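Local coordinates for protein NAD-dependent aldehyde dehydrogenase (PDB 3U4J) that probably oxidises aldehydes to carboxylic acids with NAD or NADP as electron acceptor, as a tetrameric member of the aldehyde dehydrogenase family, at residues E86-R89 against L90-V94; L99-Q102 against E103-A106; K115-A118 against Q119-E123; P174-I177 against A178-V182. All blocks are in the same frame, centred on the assembly; numbering follows the deposited sequence.

Overall arrangement
All four contacts are local, each lying within a single turn or two of backbone, and they follow one another along the chain without nesting or crossing. Contact 1 lies in the N-terminal and middle turns of helix 84-100. Contact 2 is the bend where that helix ends and helix 102-113 begins, its centre about 18 Å from that of contact 1. Contact 3 opens helix 117-138, which runs back against the bend: E103 and Q102 both bind R121. Contact 4 starts helix 174-187 and touches contacts 2 and 3, through L105 on F175 and E123 on I176. Side chains of contacts 2, 3 and 4 thus join helices 102-113, 117-138 and 174-187, and contact 4 belongs to the beta-alpha-beta unit of strands 153-168 and 191-195.

Contact 1: E86-R89 against L90-V94; sequences ERSR and LMFKV
The backbone N of F92 binds S88 O at 2.8 Å, the shortest of the i to i+4 bonds that make this part of helix 84-100 a regular alpha-helix. M91 N binds R87 O at 3.0 Å, and K93 N reaches R89 O at 3.2 Å; the bond from L90 N to E86 O is weak. Over the same turn the F92 ring leans back on S88, its CE2 3.2 Å from S88 OG. That hydroxyl is turned anti to its own backbone nitrogen (chi1 173°), and it is hydrogen-bonded to A135 O of helix 117-138. F92 also meets F92 of the second subunit, ring against ring, while R89 forms a salt bridge to D129 of that subunit, so this flank of the helix belongs to the subunit interface. An alanine in place of F92 would probably leave the S88 hydroxyl without its aromatic neighbour and open a gap against the facing ring of the second subunit. Selenomethionine M91 packs on A134 and A135 of the same helix 117-138. L90 folds along the preceding turn, with CG 3.5 Å from E86 O, and M91 CG lies 3.2 Å from R87 O.

Contact 2: L99-Q102 against E103-A106; sequences LARQ and EELA
The side chains of R101 and E104 run side by side in the same direction, the guanidinium and carboxylate planes 18° apart, yet their charged atoms do not meet: R101 NE stays 4.7 Å from E104 OE1. What touches is the aliphatic part of the arginine, with R101 CD 3.8 Å from E104 OE1. Each charge has its own salt bridge to helix 202-214, R101 NH2 with E213 and E104 OE2 with R206. A sharp bend at chi2 (-69°) carries the R101 chain away from the new helix after CB has met L105 CD1. R101 is also the junction between two consecutive helices: it is the first residue to leave helical geometry after helix 84-100 and the N-cap residue of helix 102-113. Its carbonyl takes the opening bond of that helix, from L105 N to R101 O at 2.9 Å, and A106 N follows on Q102 O at 3.0 Å. L105 CG closes over the first of these acceptors, 3.2 Å from R101 O. Q102 and E103 turn to helix 117-138, where the Q102 amide nitrogen binds R121 O and the E103 carboxylate pairs with the R121 guanidinium.

Contact 3: K115-A118 against Q119-E123; sequences KPIA and QARGE
K115 NZ and the E123 carboxylate form a salt bridge across the first turns of helix 117-138, whose N-cap residue is P116. The ammonium binds E123 OE2 at 3.2 Å through the syn lone pair of that oxygen, and its bond to E123 OE1 at 3.1 Å is weak. A further acceptor for the lysine is N172 O, in the loop leading to helix 174-187. E123 OE2 is gripped a second time, by the side-chain amide of Q119: NE2 stands 2.7 Å away, with the N-H nearly straight at 168° and the oxygen almost in the amide plane, although the nitrogen sits 29° out of the plane of the carboxylate. With two donors on one oxygen the carboxylate is held against rotation, and these positive and polar neighbours would probably favour its charged form. Bends at chi3 and chi4 curl the lysine chain over A120 to reach the acid, while its CG packs 3.6 Å from Q119 NE2, the two side chains crossing at about a right angle. Q119 OE1 rests beside P116 CD. In the backbone, A120 N donates to P116 O at 2.8 Å, R121 N to I117 O and G122 N to A118 O. R121 finds its charge partners outside the turn: NE pairs with E103 and NH2 with E339, which ties the start of the helix to helix 102-113 and to a distant loop. I117 O stands over one face of the guanidinium, offset toward its rim, and R121 NH2 passes 3.9 Å from I117 CG1.

Contact 4: P174-I177 against A178-V182; sequences PFII and ASERV
Helix 174-187 is the helix of a beta-alpha-beta unit between strands 153-168 and 191-195, and its buried first turns bring F175 against S179 and I176 against E180. F175 O accepts twice from one serine: S179 N and S179 OG each lie 3.0 Å from it, arriving from opposite faces of the carbonyl plane. The S179 hydroxyl, set beside its own backbone nitrogen (chi1 -66°), also stands over one face of the F175 ring near the rim. That ring is packed by I124 and C127 of helix 117-138 and by L207. E180 N binds I176 O at 2.8 Å and has a weak second bond to I177 O. Beyond it the E180 side chain extends past I176, where OE2 comes 3.5 Å from I176 CG2. Its other oxygen, E180 OE1, takes a salt bridge of 2.9 Å from R181 NH1, met on the anti side of the carboxylate. A glutamine at E180 would probably leave the buried R181 guanidinium without this charge partner, and so held mainly by its hydrogen bond to T247. I177 runs alongside the same arginine, its CG2 over one face of the guanidinium, 4.0 Å from R181 NH2.

Contact 1: E86-R89 against L90-V94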
# COMPACT_ATOMS: atom_id res chain seq x y z
N GLU A 86 1.46 -20.16 9.61
CA GLU A 86 0.87 -21.47 9.89
C GLU A 86 -0.27 -21.80 8.92
O GLU A 86 -0.38 -22.92 8.41
CB GLU A 86 0.42 -21.55 11.36
CG GLU A 86 1.61 -21.64 12.32
CD GLU A 86 1.20 -21.60 13.80
OE1 GLU A 86 1.57 -22.54 14.51
OE2 GLU A 86 0.53 -20.65 14.25
N ARG A 87 -1.11 -20.81 8.66
CA ARG A 87 -2.22 -21.02 7.74
C ARG A 87 -1.69 -21.24 6.34
O ARG A 87 -2.17 -22.09 5.63
CB ARG A 87 -3.20 -19.85 7.77
CG ARG A 87 -4.09 -19.81 9.04
CD ARG A 87 -5.28 -18.79 8.89
NE ARG A 87 -4.76 -17.42 8.94
CZ ARG A 87 -4.56 -16.72 10.05
NH1 ARG A 87 -4.86 -17.25 11.24
NH2 ARG A 87 -4.02 -15.50 9.99
N SER A 88 -0.67 -20.45 5.97
CA SER A 88 -0.04 -20.53 4.66
C SER A 88 0.53 -21.93 4.37
O SER A 88 0.31 -22.48 3.29
CB SER A 88 1.06 -19.44 4.58
OG SER A 88 1.83 -19.56 3.40
N ARG A 89 1.28 -22.48 5.31
CA ARG A 89 1.86 -23.82 5.16
C ARG A 89 0.77 -24.87 4.88
O ARG A 89 0.96 -25.73 4.02
CB ARG A 89 2.69 -24.22 6.38
CG ARG A 89 3.97 -23.36 6.53
CD ARG A 89 4.83 -23.64 7.79
NE ARG A 89 5.78 -22.52 7.95
CZ ARG A 89 5.88 -21.72 9.01
NH1 ARG A 89 5.12 -21.90 10.09
NH2 ARG A 89 6.78 -20.72 8.99
N LEU A 90 -0.35 -24.80 5.59
CA LEU A 90 -1.42 -25.75 5.37
C LEU A 90 -2.06 -25.57 3.99
O LEU A 90 -2.39 -26.55 3.33
CB LEU A 90 -2.46 -25.63 6.50
CG LEU A 90 -1.84 -26.09 7.85
CD1 LEU A 90 -2.65 -25.62 9.07
CD2 LEU A 90 -1.63 -27.63 7.85
N MSE A 91 -2.24 -24.33 3.58
CA MSE A 91 -2.78 -24.03 2.25
C MSE A 91 -1.84 -24.44 1.13
O MSE A 91 -2.30 -24.85 0.05
CB MSE A 91 -3.08 -22.52 2.13
CG MSE A 91 -4.15 -22.07 3.11
SE MSE A 91 -4.24 -20.14 3.29
CE MSE A 91 -4.80 -19.68 1.46
N PHE A 92 -0.53 -24.33 1.34
CA PHE A 92 0.43 -24.84 0.30
C PHE A 92 0.31 -26.36 0.15
O PHE A 92 0.43 -26.91 -0.97
CB PHE A 92 1.88 -24.46 0.64
CG PHE A 92 2.25 -23.07 0.19
CD1 PHE A 92 2.22 -22.72 -1.17
CD2 PHE A 92 2.64 -22.12 1.12
CE1 PHE A 92 2.56 -21.42 -1.59
CE2 PHE A 92 2.98 -20.82 0.72
CZ PHE A 92 2.95 -20.47 -0.63
N LYS A 93 0.08 -27.04 1.28
CA LYS A 93 -0.14 -28.49 1.24
C LYS A 93 -1.36 -28.86 0.41
O LYS A 93 -1.32 -29.85 -0.31
CB LYS A 93 -0.24 -29.10 2.65
CG LYS A 93 1.08 -29.12 3.42
CD LYS A 93 0.87 -29.64 4.82
CE LYS A 93 2.11 -29.51 5.64
NZ LYS A 93 2.15 -30.59 6.66
N VAL A 94 -2.43 -28.08 0.53
CA VAL A 94 -3.60 -28.25 -0.35
C VAL A 94 -3.22 -28.04 -1.83
O VAL A 94 -3.59 -28.84 -2.68
CB VAL A 94 -4.76 -27.30 0.01
CG1 VAL A 94 -5.96 -27.48 -0.93
CG2 VAL A 94 -5.18 -27.48 1.48

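Contact 2: L99-Q102 against E103-A106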
# COMPACT_ATOMS: atom_id res chain seq x y z
N LEU A 99 -2.31 -30.69 -7.32
CA LEU A 99 -1.43 -31.22 -8.33
C LEU A 99 -1.26 -32.72 -8.29
O LEU A 99 -1.31 -33.37 -9.33
CB LEU A 99 -0.06 -30.52 -8.30
CG LEU A 99 -0.04 -29.06 -8.76
CD1 LEU A 99 1.42 -28.51 -8.81
CD2 LEU A 99 -0.75 -28.87 -10.14
N ALA A 100 -1.07 -33.28 -7.10
CA ALA A 100 -0.92 -34.73 -6.97
C ALA A 100 -2.20 -35.46 -7.47
O ALA A 100 -2.14 -36.56 -8.02
CB ALA A 100 -0.60 -35.11 -5.51
N ARG A 101 -3.36 -34.83 -7.30
CA ARG A 101 -4.61 -35.45 -7.74
C ARG A 101 -5.15 -34.81 -9.03
O ARG A 101 -6.37 -34.85 -9.29
CB ARG A 101 -5.69 -35.40 -6.64
CG ARG A 101 -5.23 -35.80 -5.23
CD ARG A 101 -4.89 -37.29 -5.10
NE ARG A 101 -4.54 -37.58 -3.71
CZ ARG A 101 -3.33 -37.94 -3.28
NH1 ARG A 101 -2.32 -38.13 -4.13
NH2 ARG A 101 -3.13 -38.16 -1.98
N GLN A 102 -4.26 -34.25 -9.84
CA GLN A 102 -4.73 -33.45 -10.98
C GLN A 102 -5.61 -34.24 -11.96
O GLN A 102 -6.66 -33.75 -12.36
CB GLN A 102 -3.58 -32.76 -11.74
CG GLN A 102 -4.06 -31.89 -12.92
CD GLN A 102 -2.92 -31.04 -13.51
OE1 GLN A 102 -1.75 -31.22 -13.17
NE2 GLN A 102 -3.27 -30.11 -14.36
N GLU A 103 -5.17 -35.43 -12.36
CA GLU A 103 -5.91 -36.22 -13.36
C GLU A 103 -7.27 -36.70 -12.83
O GLU A 103 -8.27 -36.66 -13.56
CB GLU A 103 -5.06 -37.41 -13.88
CG GLU A 103 -3.92 -36.98 -14.83
CD GLU A 103 -4.43 -36.15 -16.01
OE1 GLU A 103 -5.35 -36.59 -16.74
OE2 GLU A 103 -3.90 -35.03 -16.20
N GLU A 104 -7.28 -37.14 -11.58
CA GLU A 104 -8.52 -37.49 -10.87
C GLU A 104 -9.50 -36.31 -10.89
O GLU A 104 -10.68 -36.47 -11.20
CB GLU A 104 -8.25 -37.89 -9.40
CG GLU A 104 -9.53 -38.30 -8.61
CD GLU A 104 -9.37 -38.27 -7.06
OE1 GLU A 104 -8.24 -38.23 -6.54
OE2 GLU A 104 -10.41 -38.30 -6.36
N LEU A 105 -9.02 -35.13 -10.51
CA LEU A 105 -9.93 -33.99 -10.37
C LEU A 105 -10.44 -33.52 -11.73
O LEU A 105 -11.60 -33.10 -11.86
CB LEU A 105 -9.28 -32.85 -9.60
CG LEU A 105 -8.88 -33.17 -8.15
CD1 LEU A 105 -7.91 -32.10 -7.66
CD2 LEU A 105 -10.13 -33.23 -7.27
N ALA A 106 -9.59 -33.60 -12.74
CA ALA A 106 -9.92 -33.08 -14.07
C ALA A 106 -11.04 -33.95 -14.62
O ALA A 106 -12.00 -33.44 -15.25
CB ALA A 106 -8.69 -33.13 -15.01

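Contact 3: K115-A118 against Q119-E123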
# COMPACT_ATOMS: atom_id res chain seq x y z
N LYS A 115 -17.29 -30.44 -19.37
CA LYS A 115 -16.14 -29.63 -19.74
C LYS A 115 -15.15 -30.52 -20.47
O LYS A 115 -14.86 -31.63 -20.01
CB LYS A 115 -15.51 -29.13 -18.44
CG LYS A 115 -14.60 -27.94 -18.49
CD LYS A 115 -14.09 -27.64 -17.06
CE LYS A 115 -15.13 -26.93 -16.20
NZ LYS A 115 -15.32 -25.51 -16.63
N PRO A 116 -14.61 -30.05 -21.61
CA PRO A 116 -13.57 -30.81 -22.30
C PRO A 116 -12.42 -31.15 -21.34
O PRO A 116 -11.97 -30.28 -20.59
CB PRO A 116 -13.09 -29.83 -23.37
CG PRO A 116 -14.27 -28.97 -23.64
CD PRO A 116 -14.93 -28.79 -22.30
N ILE A 117 -11.94 -32.39 -21.40
CA ILE A 117 -10.94 -32.90 -20.44
C ILE A 117 -9.60 -32.12 -20.46
O ILE A 117 -8.98 -31.89 -19.41
CB ILE A 117 -10.71 -34.42 -20.56
CG1 ILE A 117 -9.80 -34.89 -19.40
CG2 ILE A 117 -10.13 -34.81 -21.94
CD1 ILE A 117 -10.54 -35.12 -18.11
N ALA A 118 -9.19 -31.68 -21.64
CA ALA A 118 -7.98 -30.88 -21.74
C ALA A 118 -8.18 -29.53 -21.06
O ALA A 118 -7.27 -29.04 -20.40
CB ALA A 118 -7.55 -30.71 -23.23
N GLN A 119 -9.36 -28.92 -21.23
CA GLN A 119 -9.67 -27.68 -20.52
C GLN A 119 -9.74 -27.93 -19.00
O GLN A 119 -9.18 -27.17 -18.20
CB GLN A 119 -10.97 -27.06 -21.01
CG GLN A 119 -11.44 -25.84 -20.22
CD GLN A 119 -12.87 -25.47 -20.54
OE1 GLN A 119 -13.38 -25.82 -21.61
NE2 GLN A 119 -13.53 -24.75 -19.64
N ALA A 120 -10.45 -28.99 -18.61
CA ALA A 120 -10.58 -29.33 -17.19
C ALA A 120 -9.19 -29.50 -16.57
O ALA A 120 -8.93 -28.96 -15.52
CB ALA A 120 -11.41 -30.57 -16.98
N ARG A 121 -8.30 -30.20 -17.26
CA ARG A 121 -6.96 -30.46 -16.73
C ARG A 121 -6.22 -29.14 -16.50
O ARG A 121 -5.61 -28.95 -15.44
CB ARG A 121 -6.18 -31.38 -17.68
CG ARG A 121 -4.76 -31.72 -17.25
CD ARG A 121 -4.02 -32.56 -18.34
NE ARG A 121 -4.69 -33.84 -18.54
CZ ARG A 121 -5.41 -34.18 -19.60
NH1 ARG A 121 -5.54 -33.36 -20.64
NH2 ARG A 121 -5.98 -35.37 -19.63
N GLY A 122 -6.29 -28.22 -17.48
CA GLY A 122 -5.69 -26.87 -17.33
C GLY A 122 -6.30 -26.08 -16.18
O GLY A 122 -5.59 -25.37 -15.45
N GLU A 123 -7.62 -26.18 -16.01
CA GLU A 123 -8.26 -25.54 -14.86
C GLU A 123 -7.80 -26.03 -13.48
O GLU A 123 -7.63 -25.23 -12.56
CB GLU A 123 -9.77 -25.64 -14.96
CG GLU A 123 -10.33 -24.72 -16.00
CD GLU A 123 -11.84 -24.83 -16.14
OE1 GLU A 123 -12.53 -25.37 -15.22
OE2 GLU A 123 -12.35 -24.36 -17.19

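Contact 4: P174-I177 against A178-V182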
# COMPACT_ATOMS: atom_id res chain seq x y z
N PRO A 174 -16.92 -25.06 -11.29
CA PRO A 174 -17.04 -25.32 -9.85
C PRO A 174 -15.71 -25.27 -9.13
O PRO A 174 -15.63 -24.63 -8.07
CB PRO A 174 -17.62 -26.73 -9.78
CG PRO A 174 -18.26 -26.94 -11.12
CD PRO A 174 -17.34 -26.21 -12.09
N PHE A 175 -14.68 -25.89 -9.69
CA PHE A 175 -13.42 -25.97 -8.95
C PHE A 175 -12.76 -24.61 -8.92
O PHE A 175 -12.18 -24.19 -7.89
CB PHE A 175 -12.50 -27.05 -9.54
CG PHE A 175 -11.49 -27.60 -8.54
CD1 PHE A 175 -11.91 -28.34 -7.42
CD2 PHE A 175 -10.12 -27.42 -8.72
CE1 PHE A 175 -11.00 -28.88 -6.53
CE2 PHE A 175 -9.17 -27.95 -7.80
CZ PHE A 175 -9.60 -28.68 -6.73
N ILE A 176 -12.83 -23.91 -10.06
CA ILE A 176 -12.23 -22.59 -10.16
C ILE A 176 -12.81 -21.62 -9.16
O ILE A 176 -12.07 -20.94 -8.44
CB ILE A 176 -12.35 -22.01 -11.60
CG1 ILE A 176 -11.36 -22.74 -12.53
CG2 ILE A 176 -12.14 -20.51 -11.60
CD1 ILE A 176 -9.99 -22.08 -12.64
N ILE A 177 -14.13 -21.56 -9.10
CA ILE A 177 -14.78 -20.58 -8.25
C ILE A 177 -14.53 -20.90 -6.78
O ILE A 177 -14.29 -19.99 -5.99
CB ILE A 177 -16.27 -20.35 -8.66
CG1 ILE A 177 -16.26 -19.67 -10.06
CG2 ILE A 177 -16.97 -19.37 -7.70
CD1 ILE A 177 -17.49 -19.84 -10.87
N ALA A 178 -14.54 -22.18 -6.43
CA ALA A 178 -14.18 -22.55 -5.04
C ALA A 178 -12.76 -22.03 -4.73
O ALA A 178 -12.51 -21.43 -3.65
CB ALA A 178 -14.25 -24.04 -4.87
N SER A 179 -11.85 -22.24 -5.69
CA SER A 179 -10.46 -21.88 -5.55
C SER A 179 -10.19 -20.37 -5.63
O SER A 179 -9.14 -19.91 -5.16
CB SER A 179 -9.61 -22.64 -6.58
OG SER A 179 -9.62 -24.03 -6.31
N GLU A 180 -11.12 -19.60 -6.21
CA GLU A 180 -11.04 -18.11 -6.17
C GLU A 180 -11.65 -17.53 -4.89
O GLU A 180 -11.55 -16.34 -4.65
CB GLU A 180 -11.82 -17.47 -7.33
CG GLU A 180 -11.37 -17.76 -8.73
CD GLU A 180 -12.32 -17.12 -9.77
OE1 GLU A 180 -13.45 -16.67 -9.40
OE2 GLU A 180 -11.95 -17.09 -10.96
N ARG A 181 -12.33 -18.34 -4.09
CA ARG A 181 -13.06 -17.83 -2.90
C ARG A 181 -12.51 -18.41 -1.60
O ARG A 181 -12.10 -17.68 -0.72
CB ARG A 181 -14.56 -18.15 -2.97
CG ARG A 181 -15.28 -17.62 -4.23
CD ARG A 181 -15.47 -16.09 -4.23
NE ARG A 181 -16.24 -15.74 -5.42
CZ ARG A 181 -15.75 -15.65 -6.65
NH1 ARG A 181 -14.44 -15.79 -6.87
NH2 ARG A 181 -16.57 -15.42 -7.67
N VAL A 182 -12.53 -19.74 -1.48
CA VAL A 182 -12.13 -20.41 -0.25
C VAL A 182 -10.73 -19.98 0.25
O VAL A 182 -10.58 -19.62 1.41
CB VAL A 182 -12.27 -21.97 -0.34
CG1 VAL A 182 -11.64 -22.68 0.89
CG2 VAL A 182 -13.75 -22.38 -0.52